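Local coordinates for protein proteolytically activated form of PPO4 Tyrosinase (Agaricus bisporus var. bisporus H97, PDB 4OUA) that oxidises monophenols and o-diphenols to reactive o-quinones at a pair of copper ions, the initial step of melanin synthesis, at residues Y31-Q36 / I159-I165; L126-Y130 / N348-D353. One frame throughout, in Å; residues are numbered along the deposited sequence.

Contact 1. Residues Y31-Q36 / I159-I165; sequences YIRALQ and ITVRNPI
Ile32 carries much of the apolar packing, with a separate branch for each group of partners. Its CG2 meets Pro164 CD at 3.6 Å and also touches Val161 CG2. Its CD1 meets Ile165 CD1 at 3.7 Å, the two side chains crossing at about a right angle. With CG1 beside the backbone N (chi1 -58°), CG2 is anti to that N, and the two branches can serve different residues. Leu35 lies against Pro164 and brings CD2 to 3.9 Å from Ile165 CG1. Tyr31 offers its ring edge, with CE2 4.0 Å from Ile165 CD1. The bent Arg33 chain places NH2 near Ile159 CD1 and NH1 near Val161 CG1.

Polar groups meet nearer the surface. The Gln36 amide lies over one face of the Arg162 guanidinium. Gln36 NE2 and Arg162 NH2 are 3.2 Å apart, but both are donors; Gln36 NE2 bonds to Asp40. Gln36 OE1 accepts from a water at 3.0 Å, and the same water donates to Arg162 O at 2.6 Å.

Within 159-165, Asn163 OD1 accepts from Ile165 N at 2.9 Å in an Asx turn. Asn163 ND2 donates to Glu142 O and Leu146 O. The turn carries the chain out of the hairpin of strands 148-152 and 158-162. Helix 25-39 thus meets strand 158-162 and the turn after it mainly through hydrocarbon, and the one water links Gln36 OE1 to Arg162 O.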
ATOM      1  N   TYR A  31       8.773  13.214   1.857  1.00 32.72           N
ATOM      2  CA  TYR A  31       8.348  11.870   2.224  1.00 31.34           C
ATOM      3  C   TYR A  31       9.099  11.375   3.458  1.00 27.87           C
ATOM      4  O   TYR A  31       8.507  10.788   4.362  1.00 26.49           O
ATOM      5  CB  TYR A  31       8.547  10.907   1.051  1.00 26.69           C
ATOM      6  CG  TYR A  31       7.874   9.567   1.241  1.00 28.14           C
ATOM      7  CD1 TYR A  31       6.513   9.415   1.009  1.00 28.46           C
ATOM      8  CD2 TYR A  31       8.598   8.455   1.653  1.00 28.43           C
ATOM      9  CE1 TYR A  31       5.890   8.193   1.182  1.00 27.73           C
ATOM     10  CE2 TYR A  31       7.983   7.228   1.829  1.00 28.46           C
ATOM     11  CZ  TYR A  31       6.629   7.104   1.591  1.00 31.61           C
ATOM     12  OH  TYR A  31       6.010   5.887   1.765  1.00 28.97           O
ATOM     13  N   ILE A  32      10.406  11.620   3.492  1.00 28.93           N
ATOM     14  CA  ILE A  32      11.237  11.215   4.621  1.00 29.70           C
ATOM     15  C   ILE A  32      10.873  11.986   5.886  1.00 33.34           C
ATOM     16  O   ILE A  32      10.896  11.438   6.989  1.00 31.65           O
ATOM     17  CB  ILE A  32      12.733  11.421   4.324  1.00 32.09           C
ATOM     18  CG1 ILE A  32      13.150  10.625   3.084  1.00 31.68           C
ATOM     19  CG2 ILE A  32      13.575  11.023   5.527  1.00 29.81           C
ATOM     20  CD1 ILE A  32      12.973   9.131   3.226  1.00 30.12           C
ATOM     21  N   ARG A  33      10.538  13.261   5.721  1.00 32.77           N
ATOM     22  CA  ARG A  33      10.138  14.093   6.849  1.00 33.16           C
ATOM     23  C   ARG A  33       8.755  13.706   7.364  1.00 36.46           C
ATOM     24  O   ARG A  33       8.561  13.522   8.565  1.00 34.08           O
ATOM     25  CB  ARG A  33      10.154  15.572   6.460  1.00 30.80           C
ATOM     26  CG  ARG A  33      11.540  16.141   6.205  1.00 30.68           C
ATOM     27  CD  ARG A  33      12.426  16.018   7.435  1.00 30.98           C
ATOM     28  NE  ARG A  33      13.587  16.903   7.364  1.00 37.26           N
ATOM     29  CZ  ARG A  33      14.558  16.940   8.273  1.00 35.26           C
ATOM     30  NH1 ARG A  33      14.516  16.135   9.327  1.00 27.66           N
ATOM     31  NH2 ARG A  33      15.574  17.779   8.126  1.00 32.62           N
ATOM     32  N   ALA A  34       7.798  13.584   6.448  1.00 34.21           N
ATOM     33  CA  ALA A  34       6.414  13.305   6.816  1.00 30.81           C
ATOM     34  C   ALA A  34       6.258  11.900   7.379  1.00 34.22           C
ATOM     35  O   ALA A  34       5.473  11.675   8.300  1.00 41.68           O
ATOM     36  CB  ALA A  34       5.499  13.499   5.618  1.00 33.62           C
ATOM     37  N   LEU A  35       7.009  10.955   6.823  1.00 32.02           N
ATOM     38  CA  LEU A  35       6.952   9.572   7.282  1.00 33.58           C
ATOM     39  C   LEU A  35       7.523   9.443   8.693  1.00 35.80           C
ATOM     40  O   LEU A  35       6.987   8.714   9.528  1.00 35.10           O
ATOM     41  CB  LEU A  35       7.703   8.655   6.315  1.00 27.50           C
ATOM     42  CG  LEU A  35       7.673   7.163   6.636  1.00 28.13           C
ATOM     43  CD1 LEU A  35       6.242   6.671   6.765  1.00 27.04           C
ATOM     44  CD2 LEU A  35       8.415   6.384   5.567  1.00 32.57           C
ATOM     45  N   GLN A  36       8.612  10.158   8.954  1.00 28.76           N
ATOM     46  CA  GLN A  36       9.192  10.189  10.288  1.00 27.79           C
ATOM     47  C   GLN A  36       8.240  10.895  11.249  1.00 28.80           C
ATOM     48  O   GLN A  36       8.141  10.540  12.421  1.00 33.86           O
ATOM     49  CB  GLN A  36      10.554  10.888  10.267  1.00 29.06           C
ATOM     50  CG  GLN A  36      11.270  10.913  11.609  1.00 24.67           C
ATOM     51  CD  GLN A  36      11.815   9.556  12.006  1.00 33.23           C
ATOM     52  OE1 GLN A  36      12.598   8.950  11.273  1.00 36.74           O
ATOM     53  NE2 GLN A  36      11.401   9.069  13.170  1.00 35.36           N
ATOM     54  N   ILE A 159      21.380  17.478   3.819  1.00 45.60           N
ATOM     55  CA  ILE A 159      21.756  16.743   5.020  1.00 37.08           C
ATOM     56  C   ILE A 159      21.428  15.261   4.884  1.00 45.42           C
ATOM     57  O   ILE A 159      20.776  14.846   3.925  1.00 46.61           O
ATOM     58  CB  ILE A 159      21.046  17.293   6.262  1.00 43.07           C
ATOM     59  CG1 ILE A 159      19.598  16.800   6.306  1.00 39.14           C
ATOM     60  CG2 ILE A 159      21.113  18.811   6.280  1.00 49.82           C
ATOM     61  CD1 ILE A 159      18.876  17.146   7.589  1.00 42.23           C
ATOM     62  N   THR A 160      21.884  14.467   5.848  1.00 42.40           N
ATOM     63  CA  THR A 160      21.577  13.042   5.866  1.00 38.01           C
ATOM     64  C   THR A 160      20.949  12.648   7.197  1.00 38.91           C
ATOM     65  O   THR A 160      21.577  12.756   8.251  1.00 48.52           O
ATOM     66  CB  THR A 160      22.831  12.182   5.617  1.00 38.88           C
ATOM     67  OG1 THR A 160      23.759  12.355   6.693  1.00 56.00           O
ATOM     68  CG2 THR A 160      23.495  12.578   4.306  1.00 50.24           C
ATOM     69  N   VAL A 161      19.699  12.202   7.141  1.00 35.49           N
ATOM     70  CA  VAL A 161      18.981  11.774   8.335  1.00 38.33           C
ATOM     71  C   VAL A 161      18.683  10.284   8.251  1.00 36.12           C
ATOM     72  O   VAL A 161      18.778   9.690   7.179  1.00 41.38           O
ATOM     73  CB  VAL A 161      17.667  12.553   8.516  1.00 35.28           C
ATOM     74  CG1 VAL A 161      17.940  14.045   8.541  1.00 34.99           C
ATOM     75  CG2 VAL A 161      16.692  12.208   7.403  1.00 41.68           C
ATOM     76  N   ARG A 162      18.326   9.682   9.382  1.00 35.19           N
ATOM     77  CA  ARG A 162      18.054   8.250   9.414  1.00 34.83           C
ATOM     78  C   ARG A 162      16.836   7.908   8.560  1.00 38.14           C
ATOM     79  O   ARG A 162      15.881   8.682   8.478  1.00 27.90           O
ATOM     80  CB  ARG A 162      17.860   7.763  10.852  1.00 32.88           C
ATOM     81  CG  ARG A 162      16.669   8.360  11.586  1.00 32.30           C
ATOM     82  CD  ARG A 162      16.678   7.918  13.046  1.00 39.42           C
ATOM     83  NE  ARG A 162      15.462   8.292  13.762  1.00 39.68           N
ATOM     84  CZ  ARG A 162      15.184   9.526  14.169  1.00 43.95           C
ATOM     85  NH1 ARG A 162      16.033  10.514  13.917  1.00 46.89           N
ATOM     86  NH2 ARG A 162      14.055   9.777  14.818  1.00 37.94           N
ATOM     87  N   ASN A 163      16.890   6.745   7.920  1.00 36.22           N
ATOM     88  CA  ASN A 163      15.859   6.327   6.978  1.00 35.31           C
ATOM     89  C   ASN A 163      14.653   5.703   7.673  1.00 33.66           C
ATOM     90  O   ASN A 163      14.758   4.624   8.256  1.00 32.63           O
ATOM     91  CB  ASN A 163      16.446   5.339   5.969  1.00 33.49           C
ATOM     92  CG  ASN A 163      15.563   5.155   4.753  1.00 38.37           C
ATOM     93  OD1 ASN A 163      14.400   5.563   4.744  1.00 37.14           O
ATOM     94  ND2 ASN A 163      16.111   4.533   3.715  1.00 35.53           N
ATOM     95  N   PRO A 164      13.498   6.381   7.606  1.00 34.70           N
ATOM     96  CA  PRO A 164      12.258   5.884   8.208  1.00 34.26           C
ATOM     97  C   PRO A 164      11.570   4.835   7.337  1.00 35.56           C
ATOM     98  O   PRO A 164      10.591   4.226   7.764  1.00 37.91           O
ATOM     99  CB  PRO A 164      11.401   7.144   8.323  1.00 29.57           C
ATOM    100  CG  PRO A 164      11.848   7.987   7.179  1.00 29.59           C
ATOM    101  CD  PRO A 164      13.323   7.716   7.005  1.00 31.81           C
ATOM    102  N   ILE A 165      12.087   4.632   6.130  1.00 34.58           N
ATOM    103  CA  ILE A 165      11.491   3.693   5.186  1.00 34.43           C
ATOM    104  C   ILE A 165      11.876   2.248   5.497  1.00 31.99           C
ATOM    105  O   ILE A 165      11.127   1.320   5.192  1.00 34.19           O
ATOM    106  CB  ILE A 165      11.899   4.026   3.735  1.00 28.76           C
ATOM    107  CG1 ILE A 165      11.448   5.441   3.370  1.00 30.90           C
ATOM    108  CG2 ILE A 165      11.313   3.017   2.765  1.00 27.95           C
ATOM    109  CD1 ILE A 165      11.760   5.833   1.943  1.00 32.21           C
TER
HETATM  110  O   HOH W   1      14.221  10.528   9.331  1.00 30.92           O

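Contact 2. Residues L126-Y130 / N348-D353; sequences LRQPY and NYSYPD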
ATOM      1  N   LEU A 126       2.353  15.730  -3.748  1.00 33.29           N
ATOM      2  CA  LEU A 126       2.880  14.517  -3.133  1.00 35.47           C
ATOM      3  C   LEU A 126       1.859  13.382  -3.119  1.00 33.82           C
ATOM      4  O   LEU A 126       0.728  13.552  -2.666  1.00 32.39           O
ATOM      5  CB  LEU A 126       3.354  14.800  -1.707  1.00 33.65           C
ATOM      6  CG  LEU A 126       3.974  13.600  -0.989  1.00 23.97           C
ATOM      7  CD1 LEU A 126       5.147  13.053  -1.785  1.00 29.55           C
ATOM      8  CD2 LEU A 126       4.404  13.975   0.418  1.00 27.40           C
ATOM      9  N   ARG A 127       2.277  12.225  -3.622  1.00 31.35           N
ATOM     10  CA  ARG A 127       1.439  11.033  -3.646  1.00 30.16           C
ATOM     11  C   ARG A 127       2.271   9.811  -3.273  1.00 26.15           C
ATOM     12  O   ARG A 127       3.498   9.846  -3.349  1.00 26.88           O
ATOM     13  CB  ARG A 127       0.805  10.840  -5.026  1.00 34.70           C
ATOM     14  CG  ARG A 127      -0.084  11.984  -5.487  1.00 28.04           C
ATOM     15  CD  ARG A 127      -1.351  12.077  -4.656  1.00 29.40           C
ATOM     16  NE  ARG A 127      -2.297  13.038  -5.216  1.00 35.82           N
ATOM     17  CZ  ARG A 127      -2.253  14.347  -4.991  1.00 35.04           C
ATOM     18  NH1 ARG A 127      -1.306  14.857  -4.217  1.00 33.24           N
ATOM     19  NH2 ARG A 127      -3.155  15.149  -5.541  1.00 34.86           N
ATOM     20  N   GLN A 128       1.606   8.733  -2.877  1.00 27.85           N
ATOM     21  CA  GLN A 128       2.309   7.516  -2.483  1.00 30.70           C
ATOM     22  C   GLN A 128       2.937   6.812  -3.684  1.00 33.15           C
ATOM     23  O   GLN A 128       2.229   6.308  -4.557  1.00 32.03           O
ATOM     24  CB  GLN A 128       1.360   6.562  -1.755  1.00 32.73           C
ATOM     25  CG  GLN A 128       1.997   5.233  -1.367  1.00 38.40           C
ATOM     26  CD  GLN A 128       3.202   5.399  -0.458  1.00 32.03           C
ATOM     27  OE1 GLN A 128       4.264   4.824  -0.703  1.00 28.97           O
ATOM     28  NE2 GLN A 128       3.041   6.182   0.602  1.00 30.97           N
ATOM     29  N   PRO A 129       4.278   6.771  -3.728  1.00 33.85           N
ATOM     30  CA  PRO A 129       5.013   6.092  -4.802  1.00 33.72           C
ATOM     31  C   PRO A 129       4.762   4.588  -4.796  1.00 31.13           C
ATOM     32  O   PRO A 129       4.408   4.034  -3.755  1.00 31.20           O
ATOM     33  CB  PRO A 129       6.477   6.405  -4.476  1.00 29.66           C
ATOM     34  CG  PRO A 129       6.488   6.642  -3.007  1.00 30.63           C
ATOM     35  CD  PRO A 129       5.182   7.320  -2.704  1.00 32.32           C
ATOM     36  N   TYR A 130       4.939   3.939  -5.942  1.00 35.18           N
ATOM     37  CA  TYR A 130       4.686   2.506  -6.036  1.00 29.67           C
ATOM     38  C   TYR A 130       5.962   1.731  -6.336  1.00 32.68           C
ATOM     39  O   TYR A 130       6.873   2.234  -6.993  1.00 34.85           O
ATOM     40  CB  TYR A 130       3.627   2.209  -7.103  1.00 27.12           C
ATOM     41  CG  TYR A 130       4.025   2.589  -8.513  1.00 29.86           C
ATOM     42  CD1 TYR A 130       4.790   1.733  -9.293  1.00 25.45           C
ATOM     43  CD2 TYR A 130       3.626   3.797  -9.068  1.00 29.72           C
ATOM     44  CE1 TYR A 130       5.153   2.073 -10.580  1.00 31.03           C
ATOM     45  CE2 TYR A 130       3.984   4.145 -10.357  1.00 29.47           C
ATOM     46  CZ  TYR A 130       4.748   3.279 -11.108  1.00 34.20           C
ATOM     47  OH  TYR A 130       5.108   3.619 -12.391  1.00 38.59           O
ATOM     48  N   ASN A 348      -8.122  11.861  -6.128  1.00 27.34           N
ATOM     49  CA  ASN A 348      -7.080  12.787  -6.557  1.00 31.64           C
ATOM     50  C   ASN A 348      -5.733  12.135  -6.848  1.00 33.18           C
ATOM     51  O   ASN A 348      -4.686  12.690  -6.512  1.00 32.38           O
ATOM     52  CB  ASN A 348      -6.893  13.883  -5.505  1.00 40.24           C
ATOM     53  CG  ASN A 348      -7.639  15.155  -5.852  1.00 39.62           C
ATOM     54  OD1 ASN A 348      -8.422  15.188  -6.802  1.00 38.49           O
ATOM     55  ND2 ASN A 348      -7.397  16.213  -5.087  1.00 44.56           N
ATOM     56  N   TYR A 349      -5.752  10.965  -7.476  1.00 30.42           N
ATOM     57  CA  TYR A 349      -4.505  10.321  -7.864  1.00 31.17           C
ATOM     58  C   TYR A 349      -4.642   9.546  -9.169  1.00 34.03           C
ATOM     59  O   TYR A 349      -5.743   9.351  -9.681  1.00 35.01           O
ATOM     60  CB  TYR A 349      -4.008   9.395  -6.748  1.00 30.19           C
ATOM     61  CG  TYR A 349      -4.720   8.063  -6.657  1.00 27.76           C
ATOM     62  CD1 TYR A 349      -4.220   6.943  -7.306  1.00 28.87           C
ATOM     63  CD2 TYR A 349      -5.879   7.922  -5.906  1.00 30.54           C
ATOM     64  CE1 TYR A 349      -4.860   5.721  -7.222  1.00 27.06           C
ATOM     65  CE2 TYR A 349      -6.526   6.704  -5.814  1.00 27.45           C
ATOM     66  CZ  TYR A 349      -6.011   5.608  -6.474  1.00 29.92           C
ATOM     67  OH  TYR A 349      -6.651   4.392  -6.386  1.00 34.77           O
ATOM     68  N   SER A 350      -3.503   9.116  -9.700  1.00 29.07           N
ATOM     69  CA  SER A 350      -3.456   8.347 -10.935  1.00 31.68           C
ATOM     70  C   SER A 350      -2.043   7.821 -11.148  1.00 32.30           C
ATOM     71  O   SER A 350      -1.162   8.043 -10.317  1.00 33.85           O
ATOM     72  CB  SER A 350      -3.898   9.197 -12.126  1.00 33.57           C
ATOM     73  OG  SER A 350      -3.814   8.461 -13.335  1.00 30.55           O
ATOM     74  N   TYR A 351      -1.824   7.130 -12.262  1.00 28.10           N
ATOM     75  CA  TYR A 351      -0.512   6.557 -12.540  1.00 28.81           C
ATOM     76  C   TYR A 351       0.029   7.044 -13.876  1.00 29.18           C
ATOM     77  O   TYR A 351      -0.732   7.272 -14.816  1.00 31.86           O
ATOM     78  CB  TYR A 351      -0.584   5.029 -12.509  1.00 26.34           C
ATOM     79  CG  TYR A 351      -1.065   4.493 -11.181  1.00 23.30           C
ATOM     80  CD1 TYR A 351      -0.176   4.266 -10.140  1.00 27.06           C
ATOM     81  CD2 TYR A 351      -2.410   4.233 -10.961  1.00 25.19           C
ATOM     82  CE1 TYR A 351      -0.611   3.787  -8.920  1.00 27.28           C
ATOM     83  CE2 TYR A 351      -2.856   3.753  -9.743  1.00 30.46           C
ATOM     84  CZ  TYR A 351      -1.951   3.532  -8.726  1.00 30.34           C
ATOM     85  OH  TYR A 351      -2.388   3.054  -7.512  1.00 32.53           O
ATOM     86  N   PRO A 352       1.356   7.209 -13.958  1.00 26.23           N
ATOM     87  CA  PRO A 352       2.044   7.746 -15.136  1.00 30.04           C
ATOM     88  C   PRO A 352       1.924   6.846 -16.365  1.00 35.35           C
ATOM     89  O   PRO A 352       2.287   7.266 -17.465  1.00 35.85           O
ATOM     90  CB  PRO A 352       3.503   7.848 -14.675  1.00 22.07           C
ATOM     91  CG  PRO A 352       3.621   6.871 -13.564  1.00 27.75           C
ATOM     92  CD  PRO A 352       2.295   6.878 -12.873  1.00 27.41           C
ATOM     93  N   ASP A 353       1.421   5.630 -16.175  1.00 34.43           N
ATOM     94  CA  ASP A 353       1.230   4.694 -17.278  1.00 29.99           C
ATOM     95  C   ASP A 353       0.188   5.200 -18.269  1.00 33.89           C
ATOM     96  O   ASP A 353       0.144   4.754 -19.414  1.00 38.08           O
ATOM     97  CB  ASP A 353       0.815   3.320 -16.748  1.00 29.58           C
ATOM     98  CG  ASP A 353       1.747   2.804 -15.667  1.00 41.49           C
ATOM     99  OD1 ASP A 353       1.530   3.142 -14.485  1.00 37.90           O
ATOM    100  OD2 ASP A 353       2.696   2.063 -16.001  1.00 46.67           O
TER
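The Tyr130 and Tyr351 rings form an offset edge-to-face pair, the edge of Tyr351 toward the face of Tyr130. Their planes are 66° apart and their centroids 6.0 Å apart. Pro352 CD sits at the edge of the Tyr130 ring, 4.1 Å from CE2. In the tyrosinase fold seen here, this joins the loop after helix 116-125 to the residues that follow strand 349-350; that strand pairs in parallel with strand 13-14. Tyr130 holds CG between its backbone N and carbonyl carbon (chi1 63°), which turns the ring to these partners. The hydroxyls of Tyr349 and Tyr351 both bond to Asp286, and Asp353 forms a salt bridge with Arg287 of the same helix, 277-295.

At the other end, Asn348 O lies at the edge of the Arg127 guanidinium, in its plane. Arg127 NE donates to Asn348 O at 2.7 Å, and Arg127 NH2 adds a weak bond to the same oxygen at 3.1 Å. A leucine in place of Arg127 would probably leave Asn348 O without these two donors and the start of strand 349-350 less firmly held to the loop. Arg127 NH1 donates to Glu124 O and, at 2.9 Å, to Leu126 O from above that carbonyl's plane.

In the fold
The centres of contacts 1 and 2 are about 20 Å apart, and the segments alternate along the chain: 31-36, 126-130, 159-165, 348-353. They meet where Tyr31 CE1 packs on Pro129 CD at 4.0 Å. Helix 86-109 is shared: Tyr31, Arg33 and Leu35 touch it from one contact, Leu126 and Arg127 from the other. Contact 1, partly buried, sets helix 25-39 against the hairpin. Contact 2 is buried and brings residues 348-353 to the loop after helix 116-125. The side chain of Tyr31 is about 11 Å from that of the copper ligand His282, and that of Tyr351 about 8 Å. Contact 1 ties an early helix, and contact 2 a late segment, to the middle of the chain.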